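Local coordinates for Protease/Reverse transcriptase/ribonuclease H (Eastern chimpanzee simian foamy virus, PDB 7KSF), which combines reverse transcriptase, RNase H and aspartic protease in one polypeptide, copying viral RNA into DNA and probably processing viral polyproteins, at residues A[237-242]-A[302-307]; A[244-249]-A[344-349]. The protein carries 1 engineered substitution. One frame throughout, in Å; residues are numbered along the deposited sequence.

In the fold
Both contacts lie in the reverse transcriptase part of the chain, their centres about 13 Å apart, and both reach the same antiparallel sheet. Along the sequence the segments alternate: 237-242 comes first, 244-249 follows after a single residue, then 302-307 and 344-349, so the two pairings interlock. Contact 2 is a strand pair inside the sheet, 243-249 against 345-349, and is buried. Contact 1 is at the surface, where the loop between helix 231-237 and strand 243-249 meets the chain entering strand 306-308. Strand 311-316 pairs with both 243-249 and 306-308 and thus connects the two sites, as expected for the palm subdomain of a polymerase.

Contact 1: residues A[237-242]-A[302-307]; sequences TIVRQK and IPNVQV
Q306 and N304 give up the most surface in this contact, 59 and 51 Å², and they meet T237, I238 and V239 of the loop that follows helix 231-237. The Q306 chain is bent: chi2 of -60° turns CD back toward the CA side instead of leaving it anti to CA. Its CG comes to 4.2 Å from I238 CG2, and the Q306 side chain crosses that of T237 at about a right angle, with NE2 3.5 Å from T237 OG1. That hydroxyl is hydrogen-bonded to the carbonyl of I234 in the helix. N304 also reaches toward the loop, its side chain crossing that of V239 at about a right angle. The CA atoms of I238 and Q306, like those of V239 and N304, are 7.1 Å apart, a separation spanned by side chains. The end-to-end directions, CA 237 to 241 and CA 304 to 306, differ by 125°. Q306 is tied to Y313 through the backbone, which places this corner beside strand 311-316 of the polymerase palm. Buried area totals 197 Å². The chemistry implies a small, mixed surface join, in which the Q306 CG methylene meets the I238 methyl and its polar end lies by the T237 hydroxyl.

Contact 2: residues A[244-249]-A[344-349]; sequences KTTLDL and KSEIGQ
T245 OG1 is gripped from two residues: it accepts the N-H of G348 at 2.8 Å, with 159° at the hydrogen, and hydrogen-bonds to H322 of helix 319-336. The bond lies at a G1 beta bulge of the antiparallel palm sheet, where G348 and Q349 both face K244. G348 has positive phi, 63°, a conformation that favours glycine. Beyond it Q349 N donates to K244 O at 3.0 Å, while K244 N donates to Q349 O. The register shifts by one residue toward the next hydrogen-bonded pair, T246 with E346, where T246 N donates to E346 O at 2.6 Å and E346 N donates back to T246 O. The axes of 244-249 and 345-347 approach to 4.5 Å, with N-to-C directions 155° apart, close to antiparallel. The T246 and E346 side chains lie side by side pointing the same way, T246 CG2 3.4 Å from E346 CB, both touching V352, and E346 OE1 takes the backbone N-H of E353. On the other side, beside the T245 hydroxyl, L247 and I347 pack against F330 and L326 respectively, of helix 319-336. D248 approaches D310, consistent with the acidic cluster of a polymerase palm. Across the strands L247 CD2 lies 4.1 Å from I347 CG1.

Contact 1: residues A[237-242]-A[302-307]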
loop_
_atom_site.group_PDB
_atom_site.type_symbol
_atom_site.label_atom_id
_atom_site.label_comp_id
_atom_site.label_asym_id
_atom_site.label_seq_id
_atom_site.Cartn_x
_atom_site.Cartn_y
_atom_site.Cartn_z
ATOM N N THR A 237 -5.461 -5.807 -18.613
ATOM C CA THR A 237 -6.477 -5.003 -19.279
ATOM C C THR A 237 -6.508 -3.554 -18.818
ATOM O O THR A 237 -7.349 -2.789 -19.294
ATOM C CB THR A 237 -7.864 -5.621 -19.064
ATOM O OG1 THR A 237 -8.094 -5.789 -17.663
ATOM C CG2 THR A 237 -7.960 -6.970 -19.745
ATOM N N ILE A 238 -5.626 -3.166 -17.892
ATOM C CA ILE A 238 -5.661 -1.814 -17.346
ATOM C C ILE A 238 -5.415 -0.796 -18.457
ATOM O O ILE A 238 -4.926 -1.119 -19.546
ATOM C CB ILE A 238 -4.632 -1.636 -16.222
ATOM C CG1 ILE A 238 -3.220 -1.838 -16.776
ATOM C CG2 ILE A 238 -4.912 -2.603 -15.092
ATOM C CD1 ILE A 238 -2.133 -1.642 -15.768
ATOM N N VAL A 239 -5.779 0.455 -18.175
ATOM C CA VAL A 239 -5.591 1.569 -19.099
ATOM C C VAL A 239 -5.043 2.737 -18.291
ATOM O O VAL A 239 -5.782 3.360 -17.522
ATOM C CB VAL A 239 -6.890 1.981 -19.812
ATOM C CG1 VAL A 239 -6.639 3.205 -20.699
ATOM C CG2 VAL A 239 -7.447 0.836 -20.632
ATOM N N ARG A 240 -3.766 3.065 -18.500
ATOM C CA ARG A 240 -3.128 4.191 -17.762
ATOM C C ARG A 240 -3.303 5.495 -18.551
ATOM O O ARG A 240 -2.694 5.617 -19.632
ATOM C CB ARG A 240 -1.644 3.895 -17.519
ATOM C CG ARG A 240 -1.278 3.717 -16.054
ATOM C CD ARG A 240 -0.267 2.608 -15.839
ATOM N NE ARG A 240 0.506 2.321 -17.040
ATOM C CZ ARG A 240 1.821 2.137 -17.061
ATOM N NH1 ARG A 240 2.519 2.210 -15.940
ATOM N NH2 ARG A 240 2.434 1.881 -18.204
ATOM N N GLN A 241 -4.109 6.428 -18.026
ATOM C CA GLN A 241 -4.333 7.713 -18.678
ATOM C C GLN A 241 -3.598 8.822 -17.933
ATOM O O GLN A 241 -2.592 8.566 -17.260
ATOM C CB GLN A 241 -5.825 8.022 -18.763
ATOM C CG GLN A 241 -6.650 6.953 -19.475
ATOM C CD GLN A 241 -6.820 7.222 -20.960
ATOM O OE1 GLN A 241 -7.616 8.072 -21.358
ATOM N NE2 GLN A 241 -6.069 6.500 -21.787
ATOM N N LYS A 242 -4.080 10.062 -18.062
ATOM C CA LYS A 242 -3.386 11.194 -17.458
ATOM C C LYS A 242 -3.435 11.116 -15.937
ATOM O O LYS A 242 -2.402 10.969 -15.275
ATOM C CB LYS A 242 -3.989 12.507 -17.959
ATOM C CG LYS A 242 -3.228 13.743 -17.509
ATOM C CD LYS A 242 -3.815 14.999 -18.132
ATOM C CE LYS A 242 -3.134 16.267 -17.626
ATOM N NZ LYS A 242 -3.851 17.487 -18.101
ATOM N N ILE A 302 -18.994 2.500 -16.271
ATOM C CA ILE A 302 -17.849 3.389 -16.446
ATOM C C ILE A 302 -16.962 2.910 -17.591
ATOM O O ILE A 302 -16.736 1.708 -17.750
ATOM C CB ILE A 302 -17.006 3.479 -15.160
ATOM C CG1 ILE A 302 -17.898 3.808 -13.962
ATOM C CG2 ILE A 302 -15.902 4.512 -15.318
ATOM C CD1 ILE A 302 -18.702 5.080 -14.130
ATOM N N PRO A 303 -16.450 3.905 -18.418
ATOM C CA PRO A 303 -15.616 3.399 -19.524
ATOM C C PRO A 303 -14.352 2.674 -19.075
ATOM O O PRO A 303 -14.035 1.621 -19.628
ATOM C CB PRO A 303 -15.240 4.663 -20.309
ATOM C CG PRO A 303 -16.304 5.649 -19.999
ATOM C CD PRO A 303 -16.501 5.431 -18.539
ATOM N N ASN A 304 -13.640 3.219 -18.093
ATOM C CA ASN A 304 -12.425 2.569 -17.612
ATOM C C ASN A 304 -12.471 2.335 -16.108
ATOM O O ASN A 304 -12.615 3.275 -15.328
ATOM C CB ASN A 304 -11.193 3.406 -17.968
ATOM C CG ASN A 304 -11.039 3.605 -19.462
ATOM O OD1 ASN A 304 -11.928 3.265 -20.242
ATOM N ND2 ASN A 304 -9.904 4.162 -19.870
ATOM N N VAL A 305 -12.340 1.073 -15.709
ATOM C CA VAL A 305 -12.351 0.716 -14.297
ATOM C C VAL A 305 -11.708 -0.644 -14.056
ATOM O O VAL A 305 -11.595 -1.459 -14.970
ATOM C CB VAL A 305 -13.786 0.683 -13.734
ATOM C CG1 VAL A 305 -14.611 -0.387 -14.430
ATOM C CG2 VAL A 305 -13.760 0.460 -12.231
ATOM N N GLN A 306 -11.303 -0.888 -12.815
ATOM C CA GLN A 306 -10.721 -2.164 -12.440
ATOM C C GLN A 306 -10.877 -2.292 -10.935
ATOM O O GLN A 306 -10.453 -1.405 -10.196
ATOM C CB GLN A 306 -9.245 -2.224 -12.832
ATOM C CG GLN A 306 -8.997 -2.055 -14.322
ATOM C CD GLN A 306 -9.686 -3.120 -15.151
ATOM O OE1 GLN A 306 -10.211 -4.095 -14.618
ATOM N NE2 GLN A 306 -9.688 -2.934 -16.466
ATOM N N VAL A 307 -11.479 -3.379 -10.473
ATOM C CA VAL A 307 -11.659 -3.544 -9.039
ATOM C C VAL A 307 -11.110 -4.853 -8.488
ATOM O O VAL A 307 -11.483 -5.935 -8.940
ATOM C CB VAL A 307 -13.147 -3.439 -8.653
ATOM C CG1 VAL A 307 -13.324 -3.639 -7.155
ATOM C CG2 VAL A 307 -13.711 -2.098 -9.087
#

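Contact 2: residues A[244-249]-A[344-349]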
loop_
_atom_site.group_PDB
_atom_site.type_symbol
_atom_site.label_atom_id
_atom_site.label_comp_id
_atom_site.label_asym_id
_atom_site.label_seq_id
_atom_site.Cartn_x
_atom_site.Cartn_y
_atom_site.Cartn_z
ATOM N N LYS A 244 -4.858 9.337 -12.309
ATOM C CA LYS A 244 -5.197 8.030 -11.768
ATOM C C LYS A 244 -5.745 8.193 -10.356
ATOM O O LYS A 244 -5.237 9.003 -9.577
ATOM C CB LYS A 244 -3.980 7.103 -11.763
ATOM C CG LYS A 244 -3.446 6.814 -13.155
ATOM C CD LYS A 244 -1.936 6.837 -13.180
ATOM C CE LYS A 244 -1.419 6.852 -14.606
ATOM N NZ LYS A 244 0.047 7.072 -14.644
ATOM N N THR A 245 -6.781 7.419 -10.041
ATOM C CA THR A 245 -7.501 7.544 -8.780
ATOM C C THR A 245 -7.805 6.165 -8.221
ATOM O O THR A 245 -8.314 5.300 -8.939
ATOM C CB THR A 245 -8.809 8.318 -8.967
ATOM O OG1 THR A 245 -8.519 9.652 -9.403
ATOM C CG2 THR A 245 -9.592 8.369 -7.661
ATOM N N THR A 246 -7.505 5.968 -6.939
ATOM C CA THR A 246 -7.826 4.738 -6.236
ATOM C C THR A 246 -8.639 5.067 -4.990
ATOM O O THR A 246 -8.330 6.023 -4.272
ATOM C CB THR A 246 -6.561 3.962 -5.857
ATOM O OG1 THR A 246 -6.898 2.919 -4.935
ATOM C CG2 THR A 246 -5.540 4.877 -5.217
ATOM N N LEU A 247 -9.683 4.276 -4.747
ATOM C CA LEU A 247 -10.591 4.475 -3.623
ATOM C C LEU A 247 -10.650 3.198 -2.801
ATOM O O LEU A 247 -11.077 2.156 -3.303
ATOM C CB LEU A 247 -11.994 4.848 -4.099
ATOM C CG LEU A 247 -12.135 6.198 -4.786
ATOM C CD1 LEU A 247 -13.546 6.350 -5.310
ATOM C CD2 LEU A 247 -11.800 7.307 -3.807
ATOM N N ASP A 248 -10.245 3.285 -1.541
ATOM C CA ASP A 248 -10.267 2.136 -0.649
ATOM C C ASP A 248 -11.630 2.045 0.023
ATOM O O ASP A 248 -12.106 3.021 0.610
ATOM C CB ASP A 248 -9.160 2.247 0.399
ATOM C CG ASP A 248 -9.177 1.099 1.388
ATOM O OD1 ASP A 248 -9.644 0.000 1.022
ATOM O OD2 ASP A 248 -8.720 1.298 2.534
ATOM N N LEU A 249 -12.255 0.875 -0.067
ATOM C CA LEU A 249 -13.533 0.656 0.589
ATOM C C LEU A 249 -13.321 0.239 2.042
ATOM O O LEU A 249 -12.235 -0.186 2.443
ATOM C CB LEU A 249 -14.350 -0.399 -0.162
ATOM C CG LEU A 249 -14.661 -0.051 -1.624
ATOM C CD1 LEU A 249 -15.503 -1.134 -2.284
ATOM C CD2 LEU A 249 -15.348 1.300 -1.728
ATOM N N LYS A 344 -6.746 5.967 3.031
ATOM C CA LYS A 344 -5.808 5.397 2.074
ATOM C C LYS A 344 -6.218 5.649 0.629
ATOM O O LYS A 344 -5.571 5.128 -0.287
ATOM C CB LYS A 344 -5.650 3.895 2.324
ATOM C CG LYS A 344 -5.193 3.543 3.735
ATOM C CD LYS A 344 -3.814 4.118 4.037
ATOM C CE LYS A 344 -3.328 3.705 5.418
ATOM N NZ LYS A 344 -1.942 4.186 5.692
ATOM N N SER A 345 -7.270 6.429 0.398
ATOM C CA SER A 345 -7.687 6.724 -0.964
ATOM C C SER A 345 -6.754 7.755 -1.595
ATOM O O SER A 345 -6.226 8.640 -0.921
ATOM C CB SER A 345 -9.126 7.236 -0.982
ATOM O OG SER A 345 -10.001 6.304 -0.373
ATOM N N GLU A 346 -6.546 7.616 -2.901
ATOM C CA GLU A 346 -5.737 8.548 -3.670
ATOM C C GLU A 346 -6.544 8.988 -4.878
ATOM O O GLU A 346 -7.017 8.150 -5.651
ATOM C CB GLU A 346 -4.416 7.915 -4.115
ATOM C CG GLU A 346 -3.681 7.198 -3.001
ATOM C CD GLU A 346 -2.457 6.456 -3.493
ATOM O OE1 GLU A 346 -1.952 6.795 -4.585
ATOM O OE2 GLU A 346 -2.004 5.532 -2.788
ATOM N N ILE A 347 -6.702 10.301 -5.039
ATOM C CA ILE A 347 -7.586 10.866 -6.049
ATOM C C ILE A 347 -6.800 11.838 -6.915
ATOM O O ILE A 347 -6.165 12.764 -6.401
ATOM C CB ILE A 347 -8.792 11.576 -5.408
ATOM C CG1 ILE A 347 -9.539 10.623 -4.472
ATOM C CG2 ILE A 347 -9.725 12.104 -6.484
ATOM C CD1 ILE A 347 -10.727 11.250 -3.784
ATOM N N GLY A 348 -6.853 11.628 -8.231
ATOM C CA GLY A 348 -6.335 12.584 -9.188
ATOM C C GLY A 348 -4.844 12.830 -9.108
ATOM O O GLY A 348 -4.399 13.979 -9.053
ATOM N N GLN A 349 -4.062 11.756 -9.108
ATOM C CA GLN A 349 -2.611 11.837 -9.056
ATOM C C GLN A 349 -2.009 11.260 -10.329
ATOM O O GLN A 349 -2.611 10.406 -10.988
ATOM C CB GLN A 349 -2.062 11.100 -7.831
ATOM C CG GLN A 349 -2.543 11.659 -6.504
ATOM C CD GLN A 349 -2.037 10.858 -5.323
ATOM O OE1 GLN A 349 -2.068 11.321 -4.183
ATOM N NE2 GLN A 349 -1.571 9.646 -5.589
#